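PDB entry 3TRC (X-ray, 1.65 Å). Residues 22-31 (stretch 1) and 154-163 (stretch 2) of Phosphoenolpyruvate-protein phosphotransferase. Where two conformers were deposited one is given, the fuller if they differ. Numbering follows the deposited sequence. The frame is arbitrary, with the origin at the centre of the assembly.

Stretch 1 (22-31) NLEQALKLVV
Stretch 2 (154-163) HLAAEIAHAR

Stretch 2 is helical throughout, and residues 23-31 of stretch 1 form a second helix that runs nearly antiparallel to it, with 160° between their N-to-C directions and a signed crossing angle of -160°. The axes approach to 10.5 Å. Phi and psi stay near -63° and -43° in both helices, and i to i+4 backbone hydrogen bonds run through each. Asn 22, extended at -158°/174° with chi1 p, caps the start of the first helix: Gln 25 N donates to Asn 22 OD1 at 2.8 Å.

His 154 (chi1 t), at the beginning of stretch 2, lies out of reach of its partner. Leu 155 makes the first contact. Its CA-to-CB bond points sideways, but the m,t rotamer brings the end of the side chain nearer, so that Leu 155 CD2 packs 3.7 Å from Val 30 CG2 and 4.5 Å from Leu 27 CD2. Val 30 (chi1 t) points toward stretch 2, whereas Leu 27 (m,t) starts sideways and comes nearer at its end. The register here is set by the CA atoms of Leu 27 and Leu 155, 7.8 Å apart.

Ala 156 and Ala 157 face elsewhere, and the next turn returns to the contact with Glu 158. This residue points toward stretch 1 with chi1 and chi2 both m and chi3 at -49°, yet it enters the contact through its backbone and aliphatic base: Leu 23 CD1 lies 3.8 Å from Glu 158 O and 4.0 Å from Glu 158 CB. The carbonyl oxygen is already engaged within its own helix, with Glu 158 O accepting from Ala 162 N at 3.0 Å. Ile 159 (m,t), directed sideways, adds to the same site, with Ile 159 N 4.0 Å and Ile 159 CG1 4.2 Å from Leu 23 CD1.

Ala 160 and His 161 (chi1 t) are again out of reach. Ala 162 then points toward stretch 1, and its methyl packs closely, Ala 162 CB standing 3.6 Å from Leu 23 CD2. The backbones are nearer here, with the CA atoms of Leu 23 and Ala 162 separated by 6.6 Å. Leu 23 itself (t,p) leaves its helix sideways and extends both methyls to stretch 2. It has the largest covered area of any residue in the contact, 77 Å² of the 313 Å² buried in total. Arg 163, pointing sideways, makes no contact. No hydrogen bond links the two helices; apolar packing dominates their contact.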

# COMPACT_ATOMS: atom_id res chain seq x y z
N ASN A 22 -5.24 11.87 11.13
CA ASN A 22 -4.60 11.27 12.30
C ASN A 22 -4.77 9.76 12.30
O ASN A 22 -5.49 9.22 11.45
CB ASN A 22 -5.13 11.88 13.60
CG ASN A 22 -6.63 11.71 13.75
OD1 ASN A 22 -7.13 10.59 13.83
ND2 ASN A 22 -7.35 12.83 13.80
N LEU A 23 -4.12 9.09 13.24
CA LEU A 23 -4.15 7.63 13.29
C LEU A 23 -5.56 7.11 13.55
O LEU A 23 -6.00 6.18 12.89
CB LEU A 23 -3.22 7.10 14.38
CG LEU A 23 -3.21 5.56 14.50
CD1 LEU A 23 -2.69 4.92 13.22
CD2 LEU A 23 -2.39 5.12 15.69
N GLU A 24 -6.25 7.71 14.51
CA GLU A 24 -7.58 7.24 14.87
C GLU A 24 -8.51 7.24 13.66
O GLU A 24 -9.26 6.29 13.44
CB GLU A 24 -8.18 8.09 15.99
CG GLU A 24 -9.62 7.74 16.32
CD GLU A 24 -10.27 8.76 17.24
OE1 GLU A 24 -9.54 9.44 18.00
OE2 GLU A 24 -11.52 8.89 17.20
N GLN A 25 -8.44 8.31 12.87
CA GLN A 25 -9.26 8.40 11.68
C GLN A 25 -8.89 7.33 10.65
O GLN A 25 -9.76 6.77 9.99
CB GLN A 25 -9.17 9.80 11.06
CG GLN A 25 -10.12 10.79 11.68
CD GLN A 25 -11.57 10.41 11.47
OE1 GLN A 25 -12.25 9.97 12.39
NE2 GLN A 25 -12.05 10.57 10.24
N ALA A 26 -7.60 7.04 10.53
CA ALA A 26 -7.16 6.02 9.58
C ALA A 26 -7.69 4.65 9.98
O ALA A 26 -8.18 3.89 9.14
CB ALA A 26 -5.64 5.99 9.48
N LEU A 27 -7.61 4.34 11.27
CA LEU A 27 -8.06 3.05 11.76
C LEU A 27 -9.57 2.91 11.58
O LEU A 27 -10.06 1.86 11.17
CB LEU A 27 -7.69 2.88 13.24
CG LEU A 27 -6.21 3.02 13.57
CD1 LEU A 27 -5.96 2.73 15.05
CD2 LEU A 27 -5.38 2.09 12.70
N LYS A 28 -10.30 3.97 11.89
CA LYS A 28 -11.75 3.91 11.82
C LYS A 28 -12.21 3.77 10.38
O LYS A 28 -13.20 3.09 10.08
CB LYS A 28 -12.38 5.12 12.50
CG LYS A 28 -12.00 5.23 13.97
CD LYS A 28 -12.99 6.04 14.78
CE LYS A 28 -12.69 5.91 16.26
NZ LYS A 28 -12.35 4.49 16.62
N LEU A 29 -11.47 4.40 9.48
CA LEU A 29 -11.75 4.36 8.05
C LEU A 29 -11.58 2.94 7.54
O LEU A 29 -12.42 2.41 6.80
CB LEU A 29 -10.79 5.31 7.34
CG LEU A 29 -10.64 5.42 5.83
CD1 LEU A 29 -9.80 6.66 5.53
CD2 LEU A 29 -9.99 4.18 5.24
N VAL A 30 -10.48 2.31 7.95
CA VAL A 30 -10.16 0.96 7.52
C VAL A 30 -11.21 -0.09 7.91
O VAL A 30 -11.64 -0.87 7.07
CB VAL A 30 -8.74 0.56 8.00
CG1 VAL A 30 -8.50 -0.92 7.77
CG2 VAL A 30 -7.69 1.42 7.29
N VAL A 31 -11.64 -0.10 9.17
CA VAL A 31 -12.59 -1.13 9.58
C VAL A 31 -13.93 -0.99 8.84
O VAL A 31 -14.57 -1.99 8.50
CB VAL A 31 -12.79 -1.17 11.12
CG1 VAL A 31 -11.46 -1.43 11.81
CG2 VAL A 31 -13.43 0.11 11.64
N HIS A 154 0.58 -1.43 5.74
CA HIS A 154 0.34 0.00 5.76
C HIS A 154 -0.05 0.43 7.17
O HIS A 154 0.46 1.41 7.70
CB HIS A 154 -0.78 0.33 4.77
CG HIS A 154 -0.82 1.77 4.33
ND1 HIS A 154 0.01 2.74 4.85
CD2 HIS A 154 -1.60 2.39 3.42
CE1 HIS A 154 -0.26 3.90 4.28
NE2 HIS A 154 -1.24 3.72 3.41
N LEU A 155 -0.97 -0.32 7.79
CA LEU A 155 -1.40 -0.03 9.15
C LEU A 155 -0.25 -0.06 10.14
O LEU A 155 -0.18 0.76 11.05
CB LEU A 155 -2.50 -1.01 9.58
CG LEU A 155 -3.75 -0.98 8.69
CD1 LEU A 155 -4.76 -2.01 9.17
CD2 LEU A 155 -4.36 0.41 8.67
N ALA A 156 0.67 -1.01 9.96
CA ALA A 156 1.84 -1.10 10.83
C ALA A 156 2.67 0.18 10.76
O ALA A 156 3.11 0.71 11.78
CB ALA A 156 2.69 -2.31 10.46
N ALA A 157 2.87 0.67 9.54
CA ALA A 157 3.65 1.89 9.35
C ALA A 157 2.95 3.08 10.00
O ALA A 157 3.59 3.92 10.62
CB ALA A 157 3.88 2.16 7.87
N GLU A 158 1.64 3.15 9.84
CA GLU A 158 0.87 4.24 10.42
C GLU A 158 0.92 4.23 11.95
O GLU A 158 1.08 5.27 12.59
CB GLU A 158 -0.57 4.21 9.91
CG GLU A 158 -0.67 4.37 8.38
CD GLU A 158 -0.20 5.74 7.91
OE1 GLU A 158 -0.66 6.74 8.48
OE2 GLU A 158 0.62 5.81 6.97
N ILE A 159 0.79 3.05 12.55
CA ILE A 159 0.90 2.92 13.99
C ILE A 159 2.32 3.26 14.48
O ILE A 159 2.49 3.97 15.47
CB ILE A 159 0.50 1.50 14.45
CG1 ILE A 159 -0.96 1.24 14.07
CG2 ILE A 159 0.74 1.33 15.95
CD1 ILE A 159 -1.44 -0.18 14.34
N ALA A 160 3.33 2.75 13.78
CA ALA A 160 4.71 3.05 14.15
C ALA A 160 4.99 4.54 14.09
O ALA A 160 5.69 5.10 14.94
CB ALA A 160 5.67 2.27 13.27
N HIS A 161 4.45 5.20 13.07
CA HIS A 161 4.68 6.63 12.89
C HIS A 161 4.02 7.42 14.02
O HIS A 161 4.61 8.35 14.57
CB HIS A 161 4.15 7.09 11.53
CG HIS A 161 4.37 8.55 11.26
ND1 HIS A 161 3.33 9.45 11.18
CD2 HIS A 161 5.50 9.26 11.06
CE1 HIS A 161 3.81 10.66 10.94
NE2 HIS A 161 5.13 10.57 10.86
N ALA A 162 2.79 7.04 14.36
CA ALA A 162 2.07 7.68 15.47
C ALA A 162 2.84 7.54 16.78
O ALA A 162 2.96 8.49 17.54
CB ALA A 162 0.68 7.09 15.61
N ARG A 163 3.36 6.34 17.03
CA ARG A 163 4.14 6.09 18.23
C ARG A 163 5.40 6.94 18.25
O ARG A 163 5.75 7.54 19.27
CB ARG A 163 4.51 4.60 18.34
CG ARG A 163 3.33 3.71 18.61
CD ARG A 163 3.75 2.35 19.14
NE ARG A 163 2.76 1.83 20.09
CZ ARG A 163 2.31 0.59 20.10
NH1 ARG A 163 2.74 -0.29 19.21
NH2 ARG A 163 1.41 0.22 21.00